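Local coordinates for protein dephospho-CoA kinase (Campylobacter jejuni subsp. jejuni serotype O:2, PDB 4ZO4) that probably catalyses the last step of coenzyme A biosynthesis, the ATP-dependent phosphorylation of the 3'-hydroxyl group of dephospho-CoA, at residues S55-K60 with K82-I87; L142-I147 with E156-R161. All coordinates share one frame; numbering follows the deposited sequence.

Contact 1 (S55-K60 with K82-I87); sequences SPFSLK and KEAKKI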
loop_
_atom_site.group_PDB
_atom_site.type_symbol
_atom_site.label_atom_id
_atom_site.label_comp_id
_atom_site.label_asym_id
_atom_site.label_seq_id
_atom_site.Cartn_x
_atom_site.Cartn_y
_atom_site.Cartn_z
ATOM N N SER A 55 17.472 17.261 -2.459
ATOM C CA SER A 55 18.583 17.422 -3.393
ATOM C C SER A 55 19.382 16.140 -3.598
ATOM O O SER A 55 19.752 15.857 -4.732
ATOM C CB SER A 55 19.521 18.571 -2.991
ATOM O OG SER A 55 20.170 18.322 -1.760
ATOM N N PRO A 56 19.618 15.340 -2.538
ATOM C CA PRO A 56 20.344 14.070 -2.840
ATOM C C PRO A 56 19.641 13.057 -3.766
ATOM O O PRO A 56 20.197 11.986 -4.013
ATOM C CB PRO A 56 20.569 13.422 -1.446
ATOM C CG PRO A 56 19.714 14.168 -0.487
ATOM C CD PRO A 56 19.472 15.552 -1.085
ATOM N N PHE A 57 18.423 13.357 -4.230
ATOM C CA PHE A 57 17.703 12.474 -5.156
ATOM C C PHE A 57 17.881 12.866 -6.613
ATOM O O PHE A 57 17.542 12.093 -7.511
ATOM C CB PHE A 57 16.218 12.469 -4.845
ATOM C CG PHE A 57 15.880 11.790 -3.571
ATOM C CD1 PHE A 57 15.785 10.410 -3.518
ATOM C CD2 PHE A 57 15.631 12.523 -2.425
ATOM C CE1 PHE A 57 15.453 9.774 -2.334
ATOM C CE2 PHE A 57 15.286 11.896 -1.240
ATOM C CZ PHE A 57 15.203 10.524 -1.193
ATOM N N SER A 58 18.389 14.070 -6.841
ATOM C CA SER A 58 18.532 14.600 -8.180
ATOM C C SER A 58 19.865 15.297 -8.291
ATOM O O SER A 58 20.477 15.655 -7.292
ATOM C CB SER A 58 17.405 15.582 -8.483
ATOM O OG SER A 58 17.596 16.208 -9.743
ATOM N N LEU A 59 20.325 15.437 -9.529
ATOM C CA LEU A 59 21.478 16.269 -9.856
ATOM C C LEU A 59 20.991 17.684 -10.110
ATOM O O LEU A 59 21.780 18.629 -10.074
ATOM C CB LEU A 59 22.200 15.741 -11.104
ATOM C CG LEU A 59 22.813 14.335 -11.027
ATOM C CD1 LEU A 59 23.527 13.992 -12.340
ATOM C CD2 LEU A 59 23.765 14.187 -9.836
ATOM N N LYS A 60 19.687 17.820 -10.354
ATOM C CA LYS A 60 19.091 19.101 -10.712
ATOM C C LYS A 60 18.960 19.968 -9.482
ATOM O O LYS A 60 19.417 19.597 -8.395
ATOM C CB LYS A 60 17.730 18.891 -11.387
ATOM C CG LYS A 60 17.776 17.945 -12.588
ATOM C CD LYS A 60 18.837 18.341 -13.626
ATOM C CE LYS A 60 19.108 17.229 -14.630
ATOM N NZ LYS A 60 20.018 16.181 -14.089
ATOM N N LYS A 82 10.119 6.118 -4.241
ATOM C CA LYS A 82 9.244 5.736 -3.133
ATOM C C LYS A 82 9.678 6.371 -1.800
ATOM O O LYS A 82 8.863 6.792 -0.988
ATOM C CB LYS A 82 9.235 4.207 -3.022
ATOM C CG LYS A 82 8.031 3.569 -2.340
ATOM C CD LYS A 82 8.041 2.053 -2.552
ATOM C CE LYS A 82 6.901 1.342 -1.826
ATOM N NZ LYS A 82 6.851 -0.116 -2.146
ATOM N N GLU A 83 10.972 6.450 -1.591
ATOM C CA GLU A 83 11.513 6.976 -0.361
ATOM C C GLU A 83 11.251 8.462 -0.313
ATOM O O GLU A 83 10.931 9.005 0.745
ATOM C CB GLU A 83 13.028 6.697 -0.281
ATOM C CG GLU A 83 13.696 7.156 1.011
ATOM C CD GLU A 83 15.176 7.479 0.853
ATOM O OE1 GLU A 83 15.877 6.725 0.151
ATOM O OE2 GLU A 83 15.634 8.486 1.442
ATOM N N ALA A 84 11.401 9.131 -1.455
ATOM C CA ALA A 84 11.158 10.582 -1.542
ATOM C C ALA A 84 9.708 10.869 -1.254
ATOM O O ALA A 84 9.380 11.770 -0.512
ATOM C CB ALA A 84 11.510 11.101 -2.904
ATOM N N LYS A 85 8.835 10.076 -1.837
ATOM C CA LYS A 85 7.427 10.236 -1.627
ATOM C C LYS A 85 7.070 10.128 -0.156
ATOM O O LYS A 85 6.337 10.965 0.366
ATOM C CB LYS A 85 6.655 9.179 -2.409
ATOM C CG LYS A 85 5.180 9.508 -2.628
ATOM C CD LYS A 85 4.326 8.254 -2.684
ATOM C CE LYS A 85 4.870 7.198 -3.642
ATOM N NZ LYS A 85 4.044 5.954 -3.650
ATOM N N LYS A 86 7.554 9.099 0.533
ATOM C CA LYS A 86 7.168 8.950 1.931
ATOM C C LYS A 86 7.723 10.108 2.726
ATOM O O LYS A 86 7.049 10.650 3.581
ATOM C CB LYS A 86 7.621 7.630 2.514
ATOM C CG LYS A 86 6.858 6.431 1.975
ATOM C CD LYS A 86 7.237 5.143 2.699
ATOM C CE LYS A 86 6.623 3.916 2.009
ATOM N NZ LYS A 86 6.652 2.655 2.820
ATOM N N ILE A 87 8.938 10.540 2.429
ATOM C CA ILE A 87 9.505 11.623 3.211
ATOM C C ILE A 87 8.654 12.876 3.024
ATOM O O ILE A 87 8.316 13.558 4.007
ATOM C CB ILE A 87 10.985 11.844 2.880
ATOM C CG1 ILE A 87 11.822 10.668 3.389
ATOM C CG2 ILE A 87 11.535 13.053 3.599
ATOM C CD1 ILE A 87 13.252 10.710 2.903
#
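Phe57 supplies the whole of the 55-60 side of this contact, laying one face of its ring on Ala84 and turning part of its edge to the carboxylate of Glu83. The methyl CB of Ala84 sits almost exactly over the middle of the Phe57 ring, 4.1 Å from the centroid and only 8° off the ring normal, a CH-pi contact. At the rim, the Phe57 carbon CZ approaches OE2 of Glu83 at 3.4 Å, while CE1 lies 3.9 Å from Glu83 CD. That carboxyl carbon lies in the plane of the ring, and the carboxylate is turned 65° against it, so the C-H edge rather than the pi face meets the negative charge. Such an approach is consistent with a weakly favourable electrostatic term.

Two torsions produce the fit. Phe57 places CG anti to its carbonyl carbon (chi1 -70°), sending the ring from the 3-10 turn 55-57 across to the helix. Glu83 has CG anti to the backbone N and runs on extended, which brings its carboxylate level with the far end of the ring. There the charge is gripped from another chain: OE2 forms a salt bridge with Arg161 of the second subunit, and OE1 a hydrogen bond with Ser164 of that subunit.

The contact joins the loop after helix 47-54 to the first turns of helix 82-109. Helix 71-80 adds Ile77, which touches both Phe57 and Ala84, and helix 47-54 reaches Ala84 through Phe54. This small helical cluster stands well away from the parallel sheet, against the second subunit.

Contact 2 (L142-I147 with E156-R161); sequences LSLKRI and EAAKAR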
loop_
_atom_site.group_PDB
_atom_site.type_symbol
_atom_site.label_atom_id
_atom_site.label_comp_id
_atom_site.label_asym_id
_atom_site.label_seq_id
_atom_site.Cartn_x
_atom_site.Cartn_y
_atom_site.Cartn_z
ATOM N N LEU A 142 -21.254 2.698 -12.883
ATOM C CA LEU A 142 -20.118 1.926 -12.475
ATOM C C LEU A 142 -20.064 0.680 -13.350
ATOM O O LEU A 142 -20.015 -0.457 -12.855
ATOM C CB LEU A 142 -20.233 1.574 -10.992
ATOM C CG LEU A 142 -20.432 2.776 -10.058
ATOM C CD1 LEU A 142 -20.512 2.319 -8.613
ATOM C CD2 LEU A 142 -19.320 3.797 -10.210
ATOM N N SER A 143 -20.074 0.920 -14.656
ATOM C CA SER A 143 -20.024 -0.127 -15.666
ATOM C C SER A 143 -18.807 0.102 -16.501
ATOM O O SER A 143 -18.680 1.143 -17.144
ATOM C CB SER A 143 -21.235 -0.050 -16.592
ATOM O OG SER A 143 -21.072 -0.897 -17.709
ATOM N N LEU A 144 -17.921 -0.877 -16.515
ATOM C CA LEU A 144 -16.716 -0.780 -17.305
ATOM C C LEU A 144 -17.004 -0.496 -18.776
ATOM O O LEU A 144 -16.459 0.442 -19.348
ATOM C CB LEU A 144 -15.932 -2.075 -17.214
ATOM C CG LEU A 144 -14.600 -2.020 -17.942
ATOM C CD1 LEU A 144 -13.728 -0.949 -17.321
ATOM C CD2 LEU A 144 -13.942 -3.372 -17.858
ATOM N N LYS A 145 -17.873 -1.306 -19.371
ATOM C CA LYS A 145 -18.041 -1.337 -20.831
ATOM C C LYS A 145 -18.654 -0.030 -21.325
ATOM O O LYS A 145 -18.281 0.496 -22.378
ATOM C CB LYS A 145 -18.935 -2.509 -21.291
ATOM C CG LYS A 145 -18.918 -3.797 -20.456
ATOM C CD LYS A 145 -17.614 -4.577 -20.586
ATOM C CE LYS A 145 -17.813 -6.045 -20.244
ATOM N NZ LYS A 145 -16.996 -6.917 -21.130
ATOM N N ARG A 146 -19.592 0.492 -20.549
ATOM C CA ARG A 146 -20.196 1.758 -20.865
ATOM C C ARG A 146 -19.213 2.925 -20.731
ATOM O O ARG A 146 -19.454 3.988 -21.271
ATOM C CB ARG A 146 -21.451 1.980 -20.008
ATOM C CG ARG A 146 -22.641 1.053 -20.332
ATOM C CD ARG A 146 -23.175 1.223 -21.756
ATOM N NE ARG A 146 -24.641 1.241 -21.832
ATOM C CZ ARG A 146 -25.412 2.330 -21.671
ATOM N NH1 ARG A 146 -24.880 3.520 -21.396
ATOM N NH2 ARG A 146 -26.736 2.229 -21.774
ATOM N N ILE A 147 -18.112 2.741 -20.012
ATOM C CA ILE A 147 -17.090 3.786 -19.919
ATOM C C ILE A 147 -16.152 3.785 -21.136
ATOM O O ILE A 147 -15.692 4.845 -21.575
ATOM C CB ILE A 147 -16.265 3.655 -18.621
ATOM C CG1 ILE A 147 -17.151 3.911 -17.387
ATOM C CG2 ILE A 147 -15.095 4.634 -18.630
ATOM C CD1 ILE A 147 -16.491 3.574 -16.060
ATOM N N GLU A 156 -7.482 -0.354 -19.697
ATOM C CA GLU A 156 -6.628 0.131 -18.615
ATOM C C GLU A 156 -7.107 1.442 -18.056
ATOM O O GLU A 156 -7.240 1.585 -16.846
ATOM C CB GLU A 156 -5.165 0.293 -19.065
ATOM C CG GLU A 156 -4.466 -1.003 -19.489
ATOM C CD GLU A 156 -4.748 -1.386 -20.943
ATOM O OE1 GLU A 156 -4.660 -0.510 -21.845
ATOM O OE2 GLU A 156 -5.074 -2.566 -21.188
ATOM N N ALA A 157 -7.336 2.411 -18.928
ATOM C CA ALA A 157 -7.785 3.723 -18.493
ATOM C C ALA A 157 -9.234 3.668 -17.919
ATOM O O ALA A 157 -9.586 4.382 -16.964
ATOM C CB ALA A 157 -7.695 4.699 -19.644
ATOM N N ALA A 158 -10.061 2.805 -18.484
ATOM C CA ALA A 158 -11.397 2.629 -17.969
ATOM C C ALA A 158 -11.339 2.113 -16.540
ATOM O O ALA A 158 -12.111 2.539 -15.669
ATOM C CB ALA A 158 -12.171 1.681 -18.854
ATOM N N LYS A 159 -10.399 1.216 -16.289
ATOM C CA LYS A 159 -10.241 0.612 -14.968
ATOM C C LYS A 159 -9.961 1.706 -13.976
ATOM O O LYS A 159 -10.564 1.760 -12.909
ATOM C CB LYS A 159 -9.075 -0.349 -14.999
ATOM C CG LYS A 159 -8.992 -1.269 -13.809
ATOM C CD LYS A 159 -7.548 -1.628 -13.519
ATOM C CE LYS A 159 -7.464 -2.523 -12.299
ATOM N NZ LYS A 159 -6.502 -1.960 -11.313
ATOM N N ALA A 160 -9.046 2.597 -14.343
ATOM C CA ALA A 160 -8.649 3.713 -13.487
ATOM C C ALA A 160 -9.836 4.609 -13.148
ATOM O O ALA A 160 -10.088 4.974 -11.981
ATOM C CB ALA A 160 -7.601 4.524 -14.198
ATOM N N ARG A 161 -10.568 4.967 -14.194
ATOM C CA ARG A 161 -11.652 5.833 -14.040
ATOM C C ARG A 161 -12.695 5.198 -13.143
ATOM O O ARG A 161 -13.220 5.837 -12.231
ATOM C CB ARG A 161 -12.241 6.160 -15.413
ATOM C CG ARG A 161 -13.038 7.443 -15.352
ATOM C CD ARG A 161 -13.311 8.005 -16.707
ATOM N NE ARG A 161 -13.224 9.462 -16.696
ATOM C CZ ARG A 161 -13.739 10.231 -17.649
ATOM N NH1 ARG A 161 -14.393 9.688 -18.674
ATOM N NH2 ARG A 161 -13.616 11.552 -17.570
#
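The backbones of 142-147 and 156-161 come nearest at Ile147 and Ala158, whose CA atoms are 6.1 Å apart, close enough for the Ala158 methyl to bridge between Leu144 and Ile147. The two segments belong to consecutive helices, 144-151 and 155-172, which are joined by a short turn and project from the P-loop kinase fold, probably as the lid region of this family. Ala158 CB is the shared point of contact, met by a leucine and an isoleucine one helical turn apart. Leu144 has CG anti to the backbone N (chi1 -176°), which carries CD1 onto Ala158 CB and near the backbone N of Lys159. Ile147 reaches the same alanine with its CG2 branch, which is anti to the backbone N and lies 4.2 Å from Ala158 CB.

No hydrogen bond crosses between the segments; the contact is apolar and buried. Helix 144-151 starts at Ser143, the N-cap, whose OG accepts a weak but nearly straight bond from Arg146 N. Arg161 contributes its aliphatic part, and its NH1 forms a salt bridge with Asp151 at the other end of helix 144-151, a second tie between the two helices. Ile166 of the third subunit also packs against Leu144. One turn beyond Ala158 on its helix, the methylene CD of Arg161 lies 4.3 Å from CG2 of Ile147.

In the fold
Contacts 1 and 2 follow one another along the chain and do not touch: their centres are about 33 Å apart, and their nearest atoms about 15 Å. Each belongs to a separate helical projection, with centres about 24 Å and 23 Å from the centre of the chain. The assembly brings these two different surfaces together, contact 1 of one subunit against contact 2 of the second, with Lys86 packing on Ala160 and Ile87 on Arg161 of that subunit. Within its own chain contact 1 lies away from the predicted ATP site, though Leu59 packs on Ser19 of the second subunit; the side chain of Arg161 in contact 2 is about 11 Å from that of Ala15 in the P-loop.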